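PDB 5I0F: glycoside hydrolase family 31 from Trueperella pyogenes, which probably hydrolyses cycloalternan, a cyclic glucose tetrasaccharide, by a retaining mechanism that passes through a covalent glycosyl-enzyme intermediate. Local coordinates for residues 228-238 and 248-256. Sequence-based numbering, arbitrary orientation. Where two conformers were deposited one is given.
Sequences FHVETTRRTWY and ILIEVDLGF. With CA (calcium ion), chain K.
Thr236-Tyr238 runs antiparallel to Ile248-Asp253, with Trp237 and Glu251 a hydrogen-bonded pair (Trp237 N to Glu251 O 2.9 Å, Glu251 N to Trp237 O 3.0 Å), and Asp253 N prolongs the ladder to Arg235 O. Strand 228-230 lies in the facing sheet, roughly parallel to 248-253 (axes 24° and 10.3 Å apart). The sheets meet through apolar side chains; β-branched Val230, Ile250 and Val252 suit strands and pack compactly, Val230 CG1 on Val252 CG2 and CG2 on Ile250 CG2 (each 4.0 Å), while Ile250 CD1 reaches Phe228 CE2. Tyr238 also packs on Ile250, and its OH donates to Thr236 OG1 (2.8 Å), a polar partner on the same face. On the other face Trp237 lays its ring edge along the backbone of 251-253, with Arg235 CG over one ring face; Glu251 pairs with Arg162. At the strand end, Asp253 CG, anti to the backbone N (chi1 175°), turns OD1 and OD2 to calcium (both 2.6 Å), joined by Leu254 O (2.3 Å), three waters and Asp486. Extended Arg234 crosses this carboxylate, CD touching OD2 (3.6 Å), planes 86° apart; its guanidinium lays one face over Gly255 N, and NE bonds Asp486. One water bridges NH1, Thr232 OG1 and Asp253 O. The arrangement is a β-hairpin in a two-layered β-sandwich, ending in a calcium site that ties it to helix 485-506.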
ATOM      1  N   PHE A 228      14.505  -3.601  15.425  1.00 21.30           N
ATOM      2  CA  PHE A 228      13.723  -4.770  15.773  1.00 21.56           C
ATOM      3  C   PHE A 228      12.737  -5.102  14.672  1.00 20.77           C
ATOM      4  O   PHE A 228      12.294  -4.220  13.942  1.00 19.37           O
ATOM      5  CB  PHE A 228      12.987  -4.553  17.085  1.00 21.82           C
ATOM      6  CG  PHE A 228      12.015  -3.419  17.059  1.00 22.26           C
ATOM      7  CD1 PHE A 228      12.441  -2.107  17.331  1.00 23.00           C
ATOM      8  CD2 PHE A 228      10.662  -3.651  16.809  1.00 22.45           C
ATOM      9  CE1 PHE A 228      11.549  -1.054  17.298  1.00 23.04           C
ATOM     10  CE2 PHE A 228       9.765  -2.593  16.778  1.00 22.73           C
ATOM     11  CZ  PHE A 228      10.208  -1.292  17.021  1.00 22.56           C
ATOM     12  N   HIS A 229      12.396  -6.383  14.593  1.00 20.93           N
ATOM     13  CA  HIS A 229      11.473  -6.893  13.602  1.00 20.65           C
ATOM     14  C   HIS A 229      10.663  -7.969  14.266  1.00 20.68           C
ATOM     15  O   HIS A 229      11.209  -8.991  14.661  1.00 21.10           O
ATOM     16  CB  HIS A 229      12.229  -7.420  12.382  1.00 21.03           C
ATOM     17  CG  HIS A 229      11.411  -8.288  11.467  1.00 21.35           C
ATOM     18  ND1 HIS A 229      11.910  -9.440  10.910  1.00 21.71           N
ATOM     19  CD2 HIS A 229      10.135  -8.177  11.023  1.00 21.43           C
ATOM     20  CE1 HIS A 229      10.988  -9.996  10.149  1.00 22.39           C
ATOM     21  NE2 HIS A 229       9.901  -9.244  10.193  1.00 21.80           N
ATOM     22  N   VAL A 230       9.363  -7.742  14.405  1.00 20.42           N
ATOM     23  CA  VAL A 230       8.495  -8.768  14.940  1.00 20.89           C
ATOM     24  C   VAL A 230       8.260  -9.724  13.757  1.00 21.45           C
ATOM     25  O   VAL A 230       7.673  -9.327  12.766  1.00 19.87           O
ATOM     26  CB  VAL A 230       7.163  -8.197  15.473  1.00 21.04           C
ATOM     27  CG1 VAL A 230       6.333  -9.292  16.150  1.00 21.50           C
ATOM     28  CG2 VAL A 230       7.406  -7.041  16.440  1.00 21.01           C
ATOM     29  N   GLU A 231       8.748 -10.960  13.859  1.00 22.56           N
ATOM     30  CA  GLU A 231       8.721 -11.894  12.728  1.00 24.42           C
ATOM     31  C   GLU A 231       7.364 -12.579  12.613  1.00 24.06           C
ATOM     32  O   GLU A 231       7.160 -13.702  13.060  1.00 24.01           O
ATOM     33  CB  GLU A 231       9.871 -12.924  12.769  1.00 26.80           C
ATOM     34  CG  GLU A 231      10.153 -13.505  11.369  1.00 28.76           C
ATOM     35  CD  GLU A 231      11.370 -14.408  11.314  1.00 31.47           C
ATOM     36  OE1 GLU A 231      11.240 -15.556  10.865  1.00 36.17           O
ATOM     37  OE2 GLU A 231      12.461 -14.003  11.721  1.00 32.05           O
ATOM     38  N   THR A 232       6.435 -11.855  11.996  1.00 23.09           N
ATOM     39  CA  THR A 232       5.060 -12.289  11.857  1.00 22.57           C
ATOM     40  C   THR A 232       4.452 -11.564  10.663  1.00 22.12           C
ATOM     41  O   THR A 232       4.921 -10.469  10.315  1.00 21.39           O
ATOM     42  CB  THR A 232       4.232 -11.967  13.111  1.00 22.62           C
ATOM     43  OG1 THR A 232       2.921 -12.534  12.971  1.00 23.03           O
ATOM     44  CG2 THR A 232       4.081 -10.446  13.346  1.00 22.32           C
ATOM     45  N   THR A 233       3.433 -12.171  10.061  1.00 21.63           N
ATOM     46  CA  THR A 233       2.561 -11.474   9.087  1.00 21.73           C
ATOM     47  C   THR A 233       1.173 -11.153   9.641  1.00 21.68           C
ATOM     48  O   THR A 233       0.308 -10.651   8.916  1.00 21.76           O
ATOM     49  CB  THR A 233       2.448 -12.237   7.746  1.00 21.73           C
ATOM     50  OG1 THR A 233       1.845 -13.514   7.974  1.00 22.18           O
ATOM     51  CG2 THR A 233       3.841 -12.417   7.103  1.00 22.13           C
ATOM     52  N   ARG A 234       0.968 -11.396  10.933  1.00 21.84           N
ATOM     53  CA  ARG A 234      -0.239 -10.957  11.607  1.00 21.92           C
ATOM     54  C   ARG A 234      -0.107  -9.480  11.948  1.00 21.16           C
ATOM     55  O   ARG A 234       0.972  -8.900  11.871  1.00 20.11           O
ATOM     56  CB  ARG A 234      -0.508 -11.783  12.874  1.00 22.66           C
ATOM     57  CG  ARG A 234      -0.591 -13.277  12.616  1.00 23.60           C
ATOM     58  CD  ARG A 234      -1.234 -14.041  13.772  1.00 24.31           C
ATOM     59  NE  ARG A 234      -1.327 -15.477  13.521  1.00 25.16           N
ATOM     60  CZ  ARG A 234      -0.353 -16.380  13.722  1.00 26.47           C
ATOM     61  NH1 ARG A 234       0.863 -16.030  14.161  1.00 26.42           N
ATOM     62  NH2 ARG A 234      -0.595 -17.674  13.473  1.00 27.45           N
ATOM     63  N   ARG A 235      -1.227  -8.883  12.323  1.00 20.75           N
ATOM     64  CA  ARG A 235      -1.275  -7.472  12.638  1.00 20.87           C
ATOM     65  C   ARG A 235      -0.486  -7.182  13.906  1.00 21.01           C
ATOM     66  O   ARG A 235      -0.474  -7.998  14.831  1.00 21.02           O
ATOM     67  CB  ARG A 235      -2.716  -7.047  12.804  1.00 21.13           C
ATOM     68  CG  ARG A 235      -2.923  -5.559  12.964  1.00 21.19           C
ATOM     69  CD  ARG A 235      -4.388  -5.256  12.777  1.00 21.25           C
ATOM     70  NE  ARG A 235      -4.705  -3.830  12.811  1.00 21.08           N
ATOM     71  CZ  ARG A 235      -5.946  -3.362  12.705  1.00 21.53           C
ATOM     72  NH1 ARG A 235      -6.176  -2.057  12.731  1.00 21.39           N
ATOM     73  NH2 ARG A 235      -6.983  -4.209  12.613  1.00 22.10           N
ATOM     74  N   THR A 236       0.176  -6.027  13.920  1.00 19.93           N
ATOM     75  CA  THR A 236       0.904  -5.535  15.075  1.00 20.00           C
ATOM     76  C   THR A 236       0.584  -4.068  15.278  1.00 19.87           C
ATOM     77  O   THR A 236       0.249  -3.363  14.327  1.00 19.23           O
ATOM     78  CB  THR A 236       2.432  -5.707  14.925  1.00 19.97           C
ATOM     79  OG1 THR A 236       2.865  -5.170  13.669  1.00 19.48           O
ATOM     80  CG2 THR A 236       2.812  -7.172  14.978  1.00 20.11           C
ATOM     81  N   TRP A 237       0.693  -3.629  16.528  1.00 19.86           N
ATOM     82  CA  TRP A 237       0.439  -2.247  16.930  1.00 20.02           C
ATOM     83  C   TRP A 237       1.647  -1.737  17.730  1.00 19.99           C
ATOM     84  O   TRP A 237       2.336  -2.527  18.429  1.00 19.96           O
ATOM     85  CB  TRP A 237      -0.798  -2.171  17.811  1.00 20.42           C
ATOM     86  CG  TRP A 237      -2.116  -2.545  17.203  1.00 20.52           C
ATOM     87  CD1 TRP A 237      -3.082  -1.682  16.764  1.00 21.20           C
ATOM     88  CD2 TRP A 237      -2.654  -3.854  17.051  1.00 21.11           C
ATOM     89  NE1 TRP A 237      -4.178  -2.375  16.328  1.00 21.17           N
ATOM     90  CE2 TRP A 237      -3.943  -3.714  16.494  1.00 21.47           C
ATOM     91  CE3 TRP A 237      -2.173  -5.144  17.343  1.00 21.46           C
ATOM     92  CZ2 TRP A 237      -4.768  -4.815  16.208  1.00 22.34           C
ATOM     93  CZ3 TRP A 237      -2.993  -6.244  17.060  1.00 22.77           C
ATOM     94  CH2 TRP A 237      -4.278  -6.070  16.503  1.00 22.70           C
ATOM     95  N   TYR A 238       1.890  -0.431  17.633  1.00 19.57           N
ATOM     96  CA  TYR A 238       3.076   0.229  18.211  1.00 20.10           C
ATOM     97  C   TYR A 238       2.661   1.529  18.879  1.00 20.22           C
ATOM     98  O   TYR A 238       2.011   2.390  18.250  1.00 20.38           O
ATOM     99  CB  TYR A 238       4.163   0.497  17.128  1.00 19.92           C
ATOM    100  CG  TYR A 238       4.519  -0.770  16.401  1.00 20.09           C
ATOM    101  CD1 TYR A 238       5.462  -1.648  16.929  1.00 20.67           C
ATOM    102  CD2 TYR A 238       3.861  -1.140  15.226  1.00 20.28           C
ATOM    103  CE1 TYR A 238       5.744  -2.847  16.298  1.00 21.29           C
ATOM    104  CE2 TYR A 238       4.135  -2.340  14.589  1.00 20.02           C
ATOM    105  CZ  TYR A 238       5.074  -3.186  15.133  1.00 20.51           C
ATOM    106  OH  TYR A 238       5.364  -4.363  14.521  1.00 21.52           O
ATOM    107  N   ILE A 248       8.687   1.704  23.976  1.00 21.41           N
ATOM    108  CA  ILE A 248       7.967   1.258  22.775  1.00 20.91           C
ATOM    109  C   ILE A 248       7.121   0.055  23.198  1.00 21.34           C
ATOM    110  O   ILE A 248       7.655  -1.014  23.484  1.00 22.00           O
ATOM    111  CB  ILE A 248       8.931   0.875  21.634  1.00 20.41           C
ATOM    112  CG1 ILE A 248       9.878   2.048  21.325  1.00 20.84           C
ATOM    113  CG2 ILE A 248       8.153   0.460  20.399  1.00 19.93           C
ATOM    114  CD1 ILE A 248      10.860   1.792  20.204  1.00 21.00           C
ATOM    115  N   LEU A 249       5.809   0.242  23.256  0.50 21.48           N
ATOM    116  CA  LEU A 249       4.883  -0.834  23.583  0.50 21.63           C
ATOM    117  C   LEU A 249       4.436  -1.479  22.283  0.50 21.14           C
ATOM    118  O   LEU A 249       3.977  -0.781  21.371  0.50 20.32           O
ATOM    119  CB  LEU A 249       3.663  -0.296  24.324  0.50 22.44           C
ATOM    120  CG  LEU A 249       3.922   0.690  25.462  0.50 23.05           C
ATOM    121  CD1 LEU A 249       2.605   1.122  26.096  0.50 23.63           C
ATOM    122  CD2 LEU A 249       4.858   0.097  26.497  0.50 23.66           C
ATOM    123  N   ILE A 250       4.592  -2.799  22.203  1.00 20.83           N
ATOM    124  CA  ILE A 250       4.303  -3.572  21.004  1.00 20.62           C
ATOM    125  C   ILE A 250       3.196  -4.533  21.370  1.00 21.17           C
ATOM    126  O   ILE A 250       3.297  -5.217  22.385  1.00 21.60           O
ATOM    127  CB  ILE A 250       5.555  -4.354  20.545  1.00 20.64           C
ATOM    128  CG1 ILE A 250       6.674  -3.361  20.207  1.00 20.62           C
ATOM    129  CG2 ILE A 250       5.267  -5.214  19.304  1.00 20.16           C
ATOM    130  CD1 ILE A 250       7.965  -4.003  19.772  1.00 21.29           C
ATOM    131  N   GLU A 251       2.154  -4.595  20.548  1.00 20.85           N
ATOM    132  CA  GLU A 251       1.087  -5.575  20.701  1.00 21.50           C
ATOM    133  C   GLU A 251       0.987  -6.385  19.401  1.00 21.53           C
ATOM    134  O   GLU A 251       1.066  -5.834  18.310  1.00 20.02           O
ATOM    135  CB  GLU A 251      -0.220  -4.876  21.049  1.00 22.79           C
ATOM    136  CG  GLU A 251      -1.337  -5.802  21.487  1.00 24.58           C
ATOM    137  CD  GLU A 251      -2.439  -5.103  22.294  1.00 26.29           C
ATOM    138  OE1 GLU A 251      -3.560  -5.665  22.357  1.00 27.35           O
ATOM    139  OE2 GLU A 251      -2.203  -4.012  22.863  1.00 26.41           O
ATOM    140  N   VAL A 252       0.821  -7.696  19.541  1.00 21.60           N
ATOM    141  CA  VAL A 252       0.927  -8.629  18.443  1.00 21.78           C
ATOM    142  C   VAL A 252      -0.300  -9.537  18.455  1.00 22.61           C
ATOM    143  O   VAL A 252      -0.633 -10.145  19.495  1.00 22.63           O
ATOM    144  CB  VAL A 252       2.198  -9.486  18.606  1.00 22.14           C
ATOM    145  CG1 VAL A 252       2.368 -10.441  17.444  1.00 22.93           C
ATOM    146  CG2 VAL A 252       3.431  -8.606  18.787  1.00 22.22           C
ATOM    147  N   ASP A 253      -0.979  -9.635  17.319  1.00 22.76           N
ATOM    148  CA  ASP A 253      -2.048 -10.636  17.142  1.00 24.78           C
ATOM    149  C   ASP A 253      -1.415 -12.030  17.069  1.00 25.67           C
ATOM    150  O   ASP A 253      -0.362 -12.210  16.439  1.00 25.45           O
ATOM    151  CB  ASP A 253      -2.872 -10.323  15.891  1.00 25.14           C
ATOM    152  CG  ASP A 253      -3.909 -11.378  15.582  1.00 27.22           C
ATOM    153  OD1 ASP A 253      -4.639 -11.808  16.499  1.00 27.66           O
ATOM    154  OD2 ASP A 253      -4.004 -11.815  14.404  1.00 28.60           O
ATOM    155  N   LEU A 254      -2.041 -13.002  17.734  1.00 27.57           N
ATOM    156  CA  LEU A 254      -1.580 -14.387  17.737  1.00 29.74           C
ATOM    157  C   LEU A 254      -2.515 -15.302  16.925  1.00 32.58           C
ATOM    158  O   LEU A 254      -3.498 -14.826  16.382  1.00 31.80           O
ATOM    159  CB  LEU A 254      -1.443 -14.881  19.174  1.00 29.65           C
ATOM    160  CG  LEU A 254      -0.413 -14.117  20.015  1.00 29.41           C
ATOM    161  CD1 LEU A 254      -0.451 -14.603  21.455  1.00 29.94           C
ATOM    162  CD2 LEU A 254       0.984 -14.252  19.424  1.00 29.36           C
ATOM    163  N   GLY A 255      -2.186 -16.593  16.834  1.00 35.66           N
ATOM    164  CA  GLY A 255      -2.954 -17.596  16.032  1.00 40.94           C
ATOM    165  C   GLY A 255      -4.425 -17.851  16.387  1.00 46.74           C
ATOM    166  O   GLY A 255      -5.033 -17.105  17.165  1.00 51.07           O
ATOM    167  N   PHE A 256      -5.008 -18.889  15.785  1.00 54.80           N
ATOM    168  CA  PHE A 256      -6.453 -19.188  15.914  1.00 60.24           C
ATOM    169  C   PHE A 256      -6.675 -20.532  16.608  1.00 59.54           C
ATOM    170  O   PHE A 256      -6.105 -20.792  17.666  1.00 59.86           O
ATOM    171  CB  PHE A 256      -7.105 -19.209  14.526  1.00 65.55           C
ATOM    172  CG  PHE A 256      -8.495 -18.596  14.474  1.00 72.75           C
ATOM    173  CD1 PHE A 256      -9.456 -18.866  15.462  1.00 75.02           C
ATOM    174  CD2 PHE A 256      -8.856 -17.760  13.405  1.00 74.53           C
ATOM    175  CE1 PHE A 256     -10.730 -18.303  15.386  1.00 78.42           C
ATOM    176  CE2 PHE A 256     -10.128 -17.200  13.333  1.00 76.99           C
ATOM    177  CZ  PHE A 256     -11.065 -17.471  14.320  1.00 79.43           C
TER
HETATM  178 CA    CA K 812      -5.252 -13.981  15.184  1.00 42.80          CA
HETATM  179  O   HOH W   1       1.862 -13.531  15.192  1.00 21.73           O
HETATM  180  O   HOH W   2      -3.572 -10.486  11.919  1.00 20.90           O
HETATM  181  O   HOH W   3      -5.892 -14.153  17.636  1.00 42.91           O
HETATM  182  O   HOH W   4      -6.612 -16.018  14.867  1.00 41.59           O
HETATM  183  O   HOH W   5      -6.971 -12.625  14.378  1.00 35.90           O